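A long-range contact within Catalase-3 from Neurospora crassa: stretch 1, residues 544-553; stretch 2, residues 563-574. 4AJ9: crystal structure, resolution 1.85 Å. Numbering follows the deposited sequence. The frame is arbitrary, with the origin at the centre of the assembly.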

# COMPACT_ATOMS: atom_id res chain seq x y z
N SER C 544 -28.33 38.21 -39.28
CA SER C 544 -27.90 36.82 -39.31
C SER C 544 -28.29 36.02 -38.06
O SER C 544 -28.77 34.89 -38.16
CB SER C 544 -26.38 36.74 -39.52
OG SER C 544 -25.96 35.40 -39.71
N LEU C 545 -28.09 36.61 -36.89
CA LEU C 545 -28.36 35.90 -35.64
C LEU C 545 -29.80 35.43 -35.54
O LEU C 545 -30.05 34.28 -35.17
CB LEU C 545 -27.98 36.77 -34.44
CG LEU C 545 -27.11 36.09 -33.39
CD1 LEU C 545 -26.11 35.14 -34.04
CD2 LEU C 545 -26.40 37.11 -32.51
N ASP C 546 -30.75 36.31 -35.85
CA ASP C 546 -32.17 35.94 -35.82
C ASP C 546 -32.47 34.75 -36.71
O ASP C 546 -33.21 33.84 -36.32
CB ASP C 546 -33.06 37.13 -36.23
CG ASP C 546 -33.32 38.08 -35.09
OD1 ASP C 546 -33.60 37.61 -33.96
OD2 ASP C 546 -33.25 39.31 -35.31
N LYS C 547 -31.89 34.76 -37.90
CA LYS C 547 -32.08 33.67 -38.84
C LYS C 547 -31.39 32.41 -38.33
O LYS C 547 -31.86 31.30 -38.55
CB LYS C 547 -31.53 34.05 -40.21
CG LYS C 547 -32.12 35.32 -40.79
CD LYS C 547 -31.38 35.73 -42.06
CE LYS C 547 -31.98 36.97 -42.70
NZ LYS C 547 -31.12 37.49 -43.81
N ALA C 548 -30.26 32.60 -37.65
CA ALA C 548 -29.52 31.48 -37.08
C ALA C 548 -30.37 30.81 -36.02
O ALA C 548 -30.41 29.58 -35.92
CB ALA C 548 -28.20 31.95 -36.51
N LYS C 549 -31.06 31.62 -35.22
CA LYS C 549 -31.91 31.10 -34.16
C LYS C 549 -33.05 30.25 -34.72
O LYS C 549 -33.42 29.24 -34.14
CB LYS C 549 -32.47 32.23 -33.30
CG LYS C 549 -33.49 31.76 -32.26
CD LYS C 549 -34.32 32.91 -31.70
CE LYS C 549 -35.50 32.40 -30.89
NZ LYS C 549 -36.40 33.49 -30.43
N ALA C 550 -33.60 30.66 -35.86
CA ALA C 550 -34.69 29.92 -36.51
C ALA C 550 -34.18 28.59 -37.06
O ALA C 550 -34.80 27.54 -36.88
CB ALA C 550 -35.31 30.75 -37.62
N LEU C 551 -33.04 28.66 -37.73
CA LEU C 551 -32.39 27.48 -38.27
C LEU C 551 -32.18 26.47 -37.15
O LEU C 551 -32.48 25.28 -37.29
CB LEU C 551 -31.06 27.87 -38.91
CG LEU C 551 -30.17 26.76 -39.47
CD1 LEU C 551 -30.85 26.08 -40.64
CD2 LEU C 551 -28.83 27.34 -39.89
N LYS C 552 -31.70 26.97 -36.02
CA LYS C 552 -31.41 26.15 -34.86
C LYS C 552 -32.65 25.43 -34.35
O LYS C 552 -32.61 24.23 -34.09
CB LYS C 552 -30.81 27.01 -33.74
CG LYS C 552 -30.53 26.26 -32.46
CD LYS C 552 -29.81 27.17 -31.46
CE LYS C 552 -29.49 26.44 -30.18
NZ LYS C 552 -28.84 27.34 -29.19
N GLU C 553 -33.74 26.17 -34.20
CA GLU C 553 -34.95 25.60 -33.64
C GLU C 553 -35.51 24.48 -34.50
O GLU C 553 -36.02 23.49 -33.98
CB GLU C 553 -36.01 26.68 -33.38
CG GLU C 553 -35.63 27.64 -32.26
CD GLU C 553 -36.74 28.59 -31.89
OE1 GLU C 553 -37.82 28.52 -32.53
OE2 GLU C 553 -36.55 29.40 -30.96
N THR C 563 -25.12 24.34 -32.22
CA THR C 563 -24.35 25.40 -31.57
C THR C 563 -24.27 26.60 -32.50
O THR C 563 -23.66 26.53 -33.57
CB THR C 563 -22.91 24.94 -31.26
OG1 THR C 563 -22.94 23.75 -30.48
CG2 THR C 563 -22.14 26.02 -30.51
N VAL C 564 -24.90 27.71 -32.12
CA VAL C 564 -24.77 28.93 -32.90
C VAL C 564 -23.50 29.67 -32.51
O VAL C 564 -23.26 29.95 -31.33
CB VAL C 564 -25.98 29.85 -32.71
CG1 VAL C 564 -25.76 31.18 -33.42
CG2 VAL C 564 -27.25 29.16 -33.22
N ILE C 565 -22.68 29.98 -33.50
CA ILE C 565 -21.37 30.58 -33.27
C ILE C 565 -21.31 32.00 -33.82
O ILE C 565 -21.76 32.24 -34.93
CB ILE C 565 -20.28 29.76 -33.97
CG1 ILE C 565 -20.31 28.31 -33.48
CG2 ILE C 565 -18.89 30.39 -33.79
CD1 ILE C 565 -19.46 27.37 -34.34
N ALA C 566 -20.76 32.92 -33.03
CA ALA C 566 -20.51 34.28 -33.51
C ALA C 566 -19.26 34.89 -32.87
O ALA C 566 -18.51 34.20 -32.17
CB ALA C 566 -21.73 35.17 -33.27
N GLU C 567 -19.03 36.17 -33.11
CA GLU C 567 -17.81 36.83 -32.67
C GLU C 567 -17.74 36.91 -31.16
O GLU C 567 -16.67 36.78 -30.58
CB GLU C 567 -17.72 38.24 -33.26
CG GLU C 567 -17.61 38.27 -34.78
CD GLU C 567 -18.96 38.39 -35.47
OE1 GLU C 567 -19.99 38.03 -34.85
OE2 GLU C 567 -18.97 38.85 -36.63
N TYR C 568 -18.89 37.13 -30.53
CA TYR C 568 -19.00 37.18 -29.07
C TYR C 568 -20.36 36.66 -28.64
O TYR C 568 -21.23 36.39 -29.48
CB TYR C 568 -18.77 38.61 -28.52
CG TYR C 568 -19.75 39.66 -29.01
CD1 TYR C 568 -20.97 39.86 -28.38
CD2 TYR C 568 -19.45 40.47 -30.10
CE1 TYR C 568 -21.86 40.83 -28.82
CE2 TYR C 568 -20.33 41.43 -30.56
CZ TYR C 568 -21.53 41.61 -29.91
OH TYR C 568 -22.40 42.57 -30.37
N LEU C 569 -20.57 36.51 -27.34
CA LEU C 569 -21.78 35.86 -26.87
C LEU C 569 -22.98 36.79 -26.80
O LEU C 569 -23.50 37.06 -25.72
CB LEU C 569 -21.54 35.23 -25.50
CG LEU C 569 -20.48 34.13 -25.45
CD1 LEU C 569 -20.37 33.61 -24.04
CD2 LEU C 569 -20.79 33.00 -26.44
N ALA C 570 -23.43 37.27 -27.96
CA ALA C 570 -24.67 38.04 -28.01
C ALA C 570 -25.82 37.11 -27.66
O ALA C 570 -25.63 35.91 -27.49
CB ALA C 570 -24.86 38.65 -29.38
N SER C 571 -27.03 37.66 -27.55
CA SER C 571 -28.20 36.83 -27.30
C SER C 571 -28.35 35.81 -28.42
O SER C 571 -28.28 36.15 -29.59
CB SER C 571 -29.46 37.69 -27.21
OG SER C 571 -30.61 36.88 -27.03
N GLY C 572 -28.52 34.54 -28.05
CA GLY C 572 -28.69 33.49 -29.02
C GLY C 572 -27.41 32.76 -29.40
O GLY C 572 -27.44 31.72 -30.05
N VAL C 573 -26.26 33.31 -29.00
CA VAL C 573 -24.98 32.71 -29.36
C VAL C 573 -24.51 31.70 -28.32
O VAL C 573 -24.47 31.99 -27.13
CB VAL C 573 -23.91 33.79 -29.55
CG1 VAL C 573 -22.57 33.15 -29.86
CG2 VAL C 573 -24.33 34.76 -30.65
N ASP C 574 -24.15 30.50 -28.77
CA ASP C 574 -23.76 29.44 -27.85
C ASP C 574 -22.25 29.38 -27.65
O ASP C 574 -21.79 28.89 -26.62
CB ASP C 574 -24.26 28.08 -28.33
CG ASP C 574 -25.76 28.03 -28.51
OD1 ASP C 574 -26.49 28.23 -27.52
OD2 ASP C 574 -26.22 27.77 -29.64

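Helix 544-553 of Catalase-3 packs against strand 563-566 and the loop that follows it, the two axes running nearly antiparallel (164°) and approaching to 9.2 Å. The contact is small, burying 343 Å² summed over both sides, and the helix meets it mainly through Leu545, Ala548 and Lys552, residues spaced three and four apart and so lying along one face. Along the strand, side chains alternate: the CA-to-CB bonds of Thr563 and Ile565 point away from the helix, those of Val564 and Ala566 toward it.

Val564 is the strand's main contribution. Its CA lies 6.8 Å from the CA of Ala548, the nearest CA pair across the stretches, and Val564 CG1 sits 4.0 Å from Ala548 CB and 4.0 Å from Leu545 CD1. Its other methyl, Val564 CG2, rests 3.7 Å from Lys552 CD, so the aliphatic part of the lysine serves as apolar surface. Ala566, two residues on, adds a looser contact, its CB 4.4 Å from Leu545 CD1.

The chain then leaves the helix: Glu567, Tyr568 and Leu569 make no contact with it. It returns at Ala570, whose CB lies 3.8 Å from Leu545 CD2. Ala570 opens a type II turn that ends at Val573, closed by the backbone hydrogen bond from Val573 N to Ala570 O (3.1 Å). Within the turn, Ser571 presents its backbone rather than its side chain, with Ser571 O 3.6 Å from Leu545 CD2. Gly572 adopts a positive phi (94°), where a CB would be jammed against the carbonyl oxygen of Ser571; the backbone alone therefore calls for glycine. Val573 adds a further apolar contact, its CG2 3.6 Å from Leu545 CD2. Leu545 thus spans strand and turn: CD1 reaches Val564 and Ala566, CD2 reaches Ala570 and Ser571, and both methyls lie against Val573, with chi1 at -131°, between the usual wells.

Asp574 supplies the polar end of the contact. Lys552, with all four chi angles t, extends past Val564 and forms a salt bridge, Lys552 NZ donating a hydrogen bond to Asp574 OD2 at 2.7 Å and a weak one to Asp574 OD1 at 3.0 Å. Asp574 OD2 also accepts a nearly straight hydrogen bond from Val564 N (2.8 Å, 170°), while Asp574 N donates to Val564 O (2.8 Å). The carboxylate is therefore tied to the strand as well as to the helix, and the charged pair lies beside the Val564 contact.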